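Long-range contacts in inorganic pyrophosphatase (Helicobacter pylori, PDB 2BQX), which hydrolyses inorganic pyrophosphate to two phosphate ions with the help of magnesium, working as a homohexamer: residues D13-V18 with A86-V91; I19-H24 with Q48-N53; D69-S74 with K103-P108. All coordinates share one frame; numbering follows the deposited sequence.

Contact 1: D13-V18 with A86-V91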
loop_
_atom_site.group_PDB
_atom_site.type_symbol
_atom_site.label_atom_id
_atom_site.label_comp_id
_atom_site.label_asym_id
_atom_site.label_seq_id
_atom_site.Cartn_x
_atom_site.Cartn_y
_atom_site.Cartn_z
ATOM N N ASP A 13 19.817 -25.491 -8.300
ATOM C CA ASP A 13 20.357 -24.163 -8.042
ATOM C C ASP A 13 19.819 -23.121 -9.017
ATOM O O ASP A 13 20.322 -22.005 -9.074
ATOM C CB ASP A 13 21.886 -24.186 -8.102
ATOM C CG ASP A 13 22.504 -24.945 -6.940
ATOM O OD1 ASP A 13 22.132 -24.669 -5.777
ATOM O OD2 ASP A 13 23.366 -25.811 -7.188
ATOM N N SER A 14 18.802 -23.495 -9.786
ATOM C CA SER A 14 18.177 -22.583 -10.738
ATOM C C SER A 14 16.921 -23.225 -11.320
ATOM O O SER A 14 16.837 -23.459 -12.525
ATOM C CB SER A 14 19.145 -22.234 -11.870
ATOM O OG SER A 14 18.567 -21.285 -12.757
ATOM N N LEU A 15 15.951 -23.520 -10.457
ATOM C CA LEU A 15 14.712 -24.143 -10.908
ATOM C C LEU A 15 13.602 -23.111 -11.046
ATOM O O LEU A 15 13.528 -22.149 -10.277
ATOM C CB LEU A 15 14.270 -25.243 -9.938
ATOM C CG LEU A 15 13.731 -24.847 -8.567
ATOM C CD1 LEU A 15 13.100 -26.060 -7.902
ATOM C CD2 LEU A 15 14.842 -24.280 -7.710
ATOM N N CYS A 16 12.735 -23.315 -12.030
ATOM C CA CYS A 16 11.641 -22.386 -12.252
ATOM C C CYS A 16 10.515 -22.578 -11.253
ATOM O O CYS A 16 10.086 -23.700 -10.979
ATOM C CB CYS A 16 11.083 -22.533 -13.671
ATOM S SG CYS A 16 12.191 -21.957 -14.978
ATOM N N VAL A 17 10.041 -21.472 -10.700
ATOM C CA VAL A 17 8.938 -21.523 -9.762
ATOM C C VAL A 17 7.865 -20.564 -10.247
ATOM O O VAL A 17 8.120 -19.372 -10.444
ATOM C CB VAL A 17 9.373 -21.132 -8.332
ATOM C CG1 VAL A 17 8.162 -21.143 -7.406
ATOM C CG2 VAL A 17 10.420 -22.112 -7.821
ATOM N N VAL A 18 6.676 -21.108 -10.486
ATOM C CA VAL A 18 5.540 -20.314 -10.925
ATOM C C VAL A 18 4.862 -19.815 -9.658
ATOM O O VAL A 18 4.348 -20.603 -8.868
ATOM C CB VAL A 18 4.535 -21.162 -11.742
ATOM C CG1 VAL A 18 3.311 -20.332 -12.086
ATOM C CG2 VAL A 18 5.202 -21.660 -13.019
ATOM N N ALA A 86 14.756 -19.897 -9.031
ATOM C CA ALA A 86 15.183 -19.989 -7.646
ATOM C C ALA A 86 16.214 -21.082 -7.385
ATOM O O ALA A 86 16.581 -21.843 -8.284
ATOM C CB ALA A 86 13.962 -20.221 -6.765
ATOM N N ARG A 87 16.690 -21.146 -6.148
ATOM C CA ARG A 87 17.653 -22.166 -5.753
ATOM C C ARG A 87 17.193 -22.736 -4.420
ATOM O O ARG A 87 16.734 -22.002 -3.547
ATOM C CB ARG A 87 19.055 -21.570 -5.629
ATOM C CG ARG A 87 19.196 -20.483 -4.582
ATOM C CD ARG A 87 20.542 -19.779 -4.741
ATOM N NE ARG A 87 20.723 -18.704 -3.778
ATOM C CZ ARG A 87 21.005 -18.886 -2.494
ATOM N NH1 ARG A 87 21.142 -17.833 -1.695
ATOM N NH2 ARG A 87 21.170 -20.111 -2.010
ATOM N N LEU A 88 17.303 -24.050 -4.271
ATOM C CA LEU A 88 16.884 -24.720 -3.043
ATOM C C LEU A 88 17.839 -24.544 -1.871
ATOM O O LEU A 88 19.055 -24.487 -2.050
ATOM C CB LEU A 88 16.728 -26.223 -3.296
ATOM C CG LEU A 88 15.383 -26.837 -3.677
ATOM C CD1 LEU A 88 14.637 -25.967 -4.651
ATOM C CD2 LEU A 88 15.646 -28.230 -4.253
ATOM N N VAL A 89 17.272 -24.458 -0.671
ATOM C CA VAL A 89 18.071 -24.368 0.544
ATOM C C VAL A 89 17.497 -25.299 1.609
ATOM O O VAL A 89 18.101 -25.493 2.665
ATOM C CB VAL A 89 18.163 -22.916 1.113
ATOM C CG1 VAL A 89 18.905 -22.025 0.123
ATOM C CG2 VAL A 89 16.778 -22.359 1.405
ATOM N N GLY A 90 16.333 -25.881 1.327
ATOM C CA GLY A 90 15.718 -26.791 2.283
ATOM C C GLY A 90 14.312 -27.235 1.922
ATOM O O GLY A 90 13.838 -26.985 0.816
ATOM N N VAL A 91 13.649 -27.912 2.856
ATOM C CA VAL A 91 12.285 -28.377 2.643
ATOM C C VAL A 91 11.528 -28.435 3.970
ATOM O O VAL A 91 12.107 -28.734 5.018
ATOM C CB VAL A 91 12.262 -29.782 1.961
ATOM C CG1 VAL A 91 12.973 -30.806 2.835
ATOM C CG2 VAL A 91 10.823 -30.212 1.701
HETATM O O HOH W 1 21.127 -22.847 -2.967
#

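Contact 2: I19-H24 with Q48-N53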
loop_
_atom_site.group_PDB
_atom_site.type_symbol
_atom_site.label_atom_id
_atom_site.label_comp_id
_atom_site.label_asym_id
_atom_site.label_seq_id
_atom_site.Cartn_x
_atom_site.Cartn_y
_atom_site.Cartn_z
ATOM N N ILE A 19 4.880 -18.503 -9.459
ATOM C CA ILE A 19 4.286 -17.894 -8.276
ATOM C C ILE A 19 2.764 -17.860 -8.333
ATOM O O ILE A 19 2.188 -17.391 -9.309
ATOM C CB ILE A 19 4.782 -16.445 -8.105
ATOM C CG1 ILE A 19 6.311 -16.413 -8.084
ATOM C CG2 ILE A 19 4.214 -15.858 -6.828
ATOM C CD1 ILE A 19 6.933 -17.208 -6.963
ATOM N N GLU A 20 2.118 -18.346 -7.281
ATOM C CA GLU A 20 0.664 -18.343 -7.216
ATOM C C GLU A 20 0.172 -17.484 -6.057
ATOM O O GLU A 20 -0.986 -17.073 -6.028
ATOM C CB GLU A 20 0.132 -19.764 -7.037
ATOM C CG GLU A 20 0.373 -20.675 -8.222
ATOM C CD GLU A 20 -0.107 -22.084 -7.955
ATOM O OE1 GLU A 20 0.339 -22.667 -6.947
ATOM O OE2 GLU A 20 -0.923 -22.604 -8.745
ATOM N N ILE A 21 1.053 -17.233 -5.091
ATOM C CA ILE A 21 0.705 -16.427 -3.930
ATOM C C ILE A 21 1.832 -15.441 -3.672
ATOM O O ILE A 21 2.989 -15.833 -3.584
ATOM C CB ILE A 21 0.525 -17.289 -2.668
ATOM C CG1 ILE A 21 -0.450 -18.436 -2.953
ATOM C CG2 ILE A 21 0.019 -16.414 -1.524
ATOM C CD1 ILE A 21 -0.614 -19.395 -1.800
ATOM N N SER A 22 1.489 -14.164 -3.560
ATOM C CA SER A 22 2.487 -13.127 -3.323
ATOM C C SER A 22 2.715 -12.940 -1.828
ATOM O O SER A 22 1.768 -12.989 -1.037
ATOM C CB SER A 22 2.023 -11.811 -3.958
ATOM O OG SER A 22 3.081 -10.875 -4.020
ATOM N N LYS A 23 3.970 -12.735 -1.438
ATOM C CA LYS A 23 4.301 -12.538 -0.026
ATOM C C LYS A 23 3.402 -11.451 0.574
ATOM O O LYS A 23 3.116 -10.448 -0.079
ATOM C CB LYS A 23 5.775 -12.123 0.120
ATOM C CG LYS A 23 6.235 -12.007 1.565
ATOM C CD LYS A 23 7.663 -11.496 1.672
ATOM C CE LYS A 23 8.123 -11.497 3.121
ATOM N NZ LYS A 23 9.452 -10.837 3.272
ATOM N N HIS A 24 2.960 -11.675 1.812
ATOM C CA HIS A 24 2.099 -10.756 2.565
ATOM C C HIS A 24 0.622 -10.789 2.187
ATOM O O HIS A 24 -0.210 -10.219 2.891
ATOM C CB HIS A 24 2.598 -9.305 2.452
ATOM C CG HIS A 24 3.986 -9.102 2.978
ATOM N ND1 HIS A 24 4.357 -9.478 4.249
ATOM C CD2 HIS A 24 5.090 -8.564 2.406
ATOM C CE1 HIS A 24 5.631 -9.185 4.440
ATOM N NE2 HIS A 24 6.098 -8.628 3.338
ATOM N N GLN A 48 -4.260 -13.491 8.840
ATOM C CA GLN A 48 -2.903 -13.908 8.530
ATOM C C GLN A 48 -2.491 -13.501 7.126
ATOM O O GLN A 48 -3.300 -12.997 6.355
ATOM C CB GLN A 48 -2.792 -15.429 8.670
ATOM C CG GLN A 48 -2.957 -15.935 10.097
ATOM C CD GLN A 48 -3.152 -17.439 10.162
ATOM O OE1 GLN A 48 -4.246 -17.951 9.911
ATOM N NE2 GLN A 48 -2.087 -18.155 10.493
ATOM N N ASN A 49 -1.222 -13.714 6.805
ATOM C CA ASN A 49 -0.714 -13.387 5.487
ATOM C C ASN A 49 0.447 -14.310 5.179
ATOM O O ASN A 49 1.201 -14.680 6.079
ATOM C CB ASN A 49 -0.282 -11.919 5.430
ATOM C CG ASN A 49 0.286 -11.417 6.744
ATOM O OD1 ASN A 49 -0.452 -11.095 7.686
ATOM N ND2 ASN A 49 1.607 -11.347 6.815
ATOM N N TYR A 50 0.583 -14.707 3.917
ATOM C CA TYR A 50 1.664 -15.613 3.546
ATOM C C TYR A 50 3.032 -15.031 3.865
ATOM O O TYR A 50 3.367 -13.927 3.443
ATOM C CB TYR A 50 1.565 -15.994 2.067
ATOM C CG TYR A 50 0.562 -17.089 1.820
ATOM C CD1 TYR A 50 -0.804 -16.822 1.786
ATOM C CD2 TYR A 50 0.981 -18.409 1.651
ATOM C CE1 TYR A 50 -1.729 -17.848 1.586
ATOM C CE2 TYR A 50 0.069 -19.435 1.457
ATOM C CZ TYR A 50 -1.281 -19.150 1.423
ATOM O OH TYR A 50 -2.183 -20.172 1.219
ATOM N N PRO A 51 3.842 -15.778 4.628
ATOM C CA PRO A 51 5.184 -15.348 5.031
ATOM C C PRO A 51 6.238 -15.359 3.932
ATOM O O PRO A 51 7.387 -14.981 4.160
ATOM C CB PRO A 51 5.515 -16.305 6.169
ATOM C CG PRO A 51 4.877 -17.570 5.713
ATOM C CD PRO A 51 3.525 -17.104 5.193
ATOM N N ALA A 52 5.847 -15.796 2.742
ATOM C CA ALA A 52 6.767 -15.827 1.607
ATOM C C ALA A 52 5.974 -15.948 0.333
ATOM O O ALA A 52 4.767 -16.158 0.361
ATOM C CB ALA A 52 7.717 -17.018 1.715
ATOM N N ASN A 53 6.663 -15.800 -0.787
ATOM C CA ASN A 53 6.024 -15.966 -2.074
ATOM C C ASN A 53 5.841 -17.476 -2.139
ATOM O O ASN A 53 6.646 -18.225 -1.582
ATOM C CB ASN A 53 6.942 -15.456 -3.179
ATOM C CG ASN A 53 7.200 -13.960 -3.066
ATOM O OD1 ASN A 53 6.278 -13.148 -3.219
ATOM N ND2 ASN A 53 8.452 -13.586 -2.785
HETATM O O HOH W 2 4.008 -11.778 5.830
#

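Contact 3: D69-S74 with K103-P108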
loop_
_atom_site.group_PDB
_atom_site.type_symbol
_atom_site.label_atom_id
_atom_site.label_comp_id
_atom_site.label_asym_id
_atom_site.label_seq_id
_atom_site.Cartn_x
_atom_site.Cartn_y
_atom_site.Cartn_z
ATOM N N ASP A 69 5.287 -28.086 -4.465
ATOM C CA ASP A 69 5.189 -26.690 -4.020
ATOM C C ASP A 69 6.525 -26.129 -3.558
ATOM O O ASP A 69 7.390 -26.861 -3.087
ATOM C CB ASP A 69 4.204 -26.548 -2.852
ATOM C CG ASP A 69 2.788 -26.912 -3.222
ATOM O OD1 ASP A 69 2.317 -26.478 -4.299
ATOM O OD2 ASP A 69 2.143 -27.613 -2.415
ATOM N N ALA A 70 6.676 -24.817 -3.668
ATOM C CA ALA A 70 7.901 -24.171 -3.238
ATOM C C ALA A 70 7.604 -22.800 -2.658
ATOM O O ALA A 70 6.748 -22.076 -3.162
ATOM C CB ALA A 70 8.856 -24.032 -4.405
ATOM N N LEU A 71 8.297 -22.469 -1.578
ATOM C CA LEU A 71 8.163 -21.163 -0.970
ATOM C C LEU A 71 9.403 -20.444 -1.458
ATOM O O LEU A 71 10.496 -21.012 -1.444
ATOM C CB LEU A 71 8.199 -21.258 0.554
ATOM C CG LEU A 71 6.934 -21.817 1.214
ATOM C CD1 LEU A 71 7.201 -22.116 2.689
ATOM C CD2 LEU A 71 5.814 -20.798 1.076
ATOM N N VAL A 72 9.239 -19.217 -1.934
ATOM C CA VAL A 72 10.387 -18.450 -2.387
ATOM C C VAL A 72 10.535 -17.293 -1.411
ATOM O O VAL A 72 9.764 -16.339 -1.452
ATOM C CB VAL A 72 10.189 -17.914 -3.825
ATOM C CG1 VAL A 72 11.417 -17.110 -4.244
ATOM C CG2 VAL A 72 9.983 -19.083 -4.792
ATOM N N LEU A 73 11.505 -17.408 -0.508
ATOM C CA LEU A 73 11.762 -16.379 0.493
ATOM C C LEU A 73 12.454 -15.181 -0.136
ATOM O O LEU A 73 13.390 -15.322 -0.919
ATOM C CB LEU A 73 12.609 -16.954 1.630
ATOM C CG LEU A 73 11.845 -17.801 2.658
ATOM C CD1 LEU A 73 11.152 -18.968 1.979
ATOM C CD2 LEU A 73 12.812 -18.293 3.719
ATOM N N SER A 74 11.987 -13.991 0.212
ATOM C CA SER A 74 12.537 -12.776 -0.362
ATOM C C SER A 74 12.050 -11.618 0.472
ATOM O O SER A 74 11.102 -11.761 1.239
ATOM C CB SER A 74 12.026 -12.608 -1.801
ATOM O OG SER A 74 12.338 -11.320 -2.303
ATOM N N LYS A 103 6.997 -28.787 1.300
ATOM C CA LYS A 103 7.080 -27.456 0.715
ATOM C C LYS A 103 8.563 -27.162 0.555
ATOM O O LYS A 103 9.279 -27.039 1.544
ATOM C CB LYS A 103 6.452 -26.392 1.630
ATOM C CG LYS A 103 5.013 -26.646 2.062
ATOM C CD LYS A 103 4.041 -26.619 0.903
ATOM C CE LYS A 103 2.612 -26.881 1.381
ATOM N NZ LYS A 103 1.681 -27.103 0.243
ATOM N N LEU A 104 9.028 -27.077 -0.683
ATOM C CA LEU A 104 10.427 -26.772 -0.927
ATOM C C LEU A 104 10.676 -25.346 -0.428
ATOM O O LEU A 104 9.802 -24.490 -0.541
ATOM C CB LEU A 104 10.736 -26.866 -2.428
ATOM C CG LEU A 104 10.644 -28.257 -3.070
ATOM C CD1 LEU A 104 10.809 -28.162 -4.588
ATOM C CD2 LEU A 104 11.716 -29.147 -2.476
ATOM N N ILE A 105 11.853 -25.103 0.139
ATOM C CA ILE A 105 12.212 -23.773 0.635
ATOM C C ILE A 105 13.276 -23.241 -0.312
ATOM O O ILE A 105 14.341 -23.845 -0.458
ATOM C CB ILE A 105 12.797 -23.831 2.065
ATOM C CG1 ILE A 105 11.796 -24.488 3.024
ATOM C CG2 ILE A 105 13.176 -22.421 2.540
ATOM C CD1 ILE A 105 10.442 -23.817 3.109
ATOM N N ALA A 106 12.999 -22.110 -0.953
ATOM C CA ALA A 106 13.946 -21.553 -1.915
ATOM C C ALA A 106 14.151 -20.049 -1.831
ATOM O O ALA A 106 13.447 -19.350 -1.110
ATOM C CB ALA A 106 13.501 -21.918 -3.327
ATOM N N LEU A 107 15.123 -19.573 -2.604
ATOM C CA LEU A 107 15.457 -18.157 -2.691
ATOM C C LEU A 107 15.662 -17.841 -4.167
ATOM O O LEU A 107 15.999 -18.725 -4.958
ATOM C CB LEU A 107 16.754 -17.870 -1.925
ATOM C CG LEU A 107 16.698 -17.910 -0.394
ATOM C CD1 LEU A 107 18.093 -18.090 0.167
ATOM C CD2 LEU A 107 16.063 -16.626 0.127
ATOM N N PRO A 108 15.439 -16.583 -4.569
ATOM C CA PRO A 108 15.644 -16.263 -5.982
ATOM C C PRO A 108 17.128 -16.464 -6.250
ATOM O O PRO A 108 17.931 -16.373 -5.324
ATOM C CB PRO A 108 15.264 -14.787 -6.063
ATOM C CG PRO A 108 14.262 -14.630 -4.955
ATOM C CD PRO A 108 14.893 -15.427 -3.839
#

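Contact 1: D13-V18 with A86-V91
L15 and A86 carry the backbone side of this contact with a reciprocal pair of hydrogen bonds. A86 N reaches L15 O at 2.9 Å, almost straight at 172°, while L15 N meets A86 O at 2.8 Å along a more bent path. S14 faces A86 as well, which makes a classic beta bulge and brings S14 CA to 3.0 Å from A86 O. The axes of 14-18 and 86-91 stand 108° apart, and within these segments L15 with A86 is the one bridged pair; the pairing goes on with V17 and V84.

Apolar side chains meet beside the bridge. L15 and L88 cross at about a right angle, with L15 CD2 3.5 Å from L88 CD1, which touches L15 CD1 too. L15 CD2 also lies against A86 O. V17 adds CG2, 4.2 Å from A86 CB. From helix 157-171, L164 touches both L15 and L88.

The polar edge is bridged by water. It accepts from R87 NH2 at 2.9 Å, in the guanidinium plane, and donates to L88 O at 2.8 Å; its link to D13 OD1 is weak. D13 OD1 has a stronger partner in K157, and R87 NH2 also bonds V119 O.

Strands 14-21 and 83-96 are the first and fourth of a five-stranded barrel, and their antiparallel pairing is the one that closes an OB-type barrel, as in soluble pyrophosphatases of this family.

Contact 2: I19-H24 with Q48-N53
N49 starts the contact by setting its CB 3.1 Å from H24 O, while its backbone bonds to a second subunit. Next, Y50 contributes its carbonyl and its ring. The carbonyl O accepts H24 N at 2.8 Å in the plane of the carbonyl, with a nearly straight approach of 163°. A water also donates to Y50 O and lies 2.8 Å from H24 ND1, tying the imidazole back to the same carbonyl.

The Y50 ring has I21 over one face, the two side chains crossing at about a right angle. I21 CG2 makes a CH-pi contact 3.6 Å from the ring centroid and is displaced toward Y50 CD1. The other branch runs on with I21 CD1 anti to I21 CA (chi2 176°), and I21 CD1 comes 3.3 Å from Y50 CZ at the hydroxyl end of the ring. I21 also touches K28 and Y54, both predicted to bind substrate.

The extended side chain of K23 runs past P51 and A52: K23 CE passes P51 O and K23 CG passes A52 CA. K23 CG also sits 3.7 Å above the centre of the H24 ring.

At N53, OD1 accepts K23 N at 2.9 Å, the donor standing 48° out of the amide plane. N53 CA approaches I21 O at 3.4 Å in a CA-H...O contact. Beyond the two segments, K23 NZ ends on S74 O, while N53 OD1 is also bonded by F78 N and N53 ND2 gives to V76 O.

Two direct backbone N-H bonds thus fix the turn after strand 14-21 against the 48-53 loop. The N53 amide, gripped at both its polar atoms, is firmly oriented, whereas A52 O is buried here without any polar partner in the model.

Contact 3: D69-S74 with K103-P108
The side chains of D69 and K103 run alongside each other in the same direction and end in a salt bridge, with K103 NZ 2.7 Å from D69 OD2. The ammonium comes from above the carboxylate plane, 41° out of it. A bend at chi2 (-65°) turns K103 CD toward D69 CB, after which the chain runs extended. NZ is shared with D101 OD2 and Y54 OH.

Backbone bonds make a parallel ladder. L104 N binds D69 O, L71 N binds L104 O, A106 N binds L71 O, and L73 N continues it with A106 O; the four span 2.7 to 2.9 Å.

Apolar contacts line both faces. On the face of L71 and I105, their CD1 atoms meet at 3.7 Å; I133 and F137 of helix 127-139 cover L71. The opposite face carries A70 and L104, whose CB atoms are 3.9 Å apart. Farther on, V72 CG1 packs 3.8 Å from P108 CG.

Strands 69-72 and 99-108 are the third and fifth of the barrel, and their parallel pairing is characteristic of the OB fold. K103 NZ bonds to both D69 and D101, predicted magnesium ligands, at what is probably the active site.

Overall arrangement
Coming from the N terminus, strand 14-21 serves two contacts in turn: 13-18 starts contact 1 and 19-24 starts contact 2. Contact 2 closes first, when the chain returns at 48-53 after the hairpin of strands 27-31 and 38-43. It is nested within the larger loop that contact 1 closes at 86-91. Contact 3 opens at 69-74, after contact 2 has closed, and ends at 103-108, so it crosses contact 1. Strand 99-108 lies beside 83-96, while N53 O with V72 N joins contact 2 to contact 3. Contacts 1 and 3 join barrel strands that are not consecutive in the chain; contact 2 fastens the end of strand 14-21 and the residues after it to the 48-53 loop.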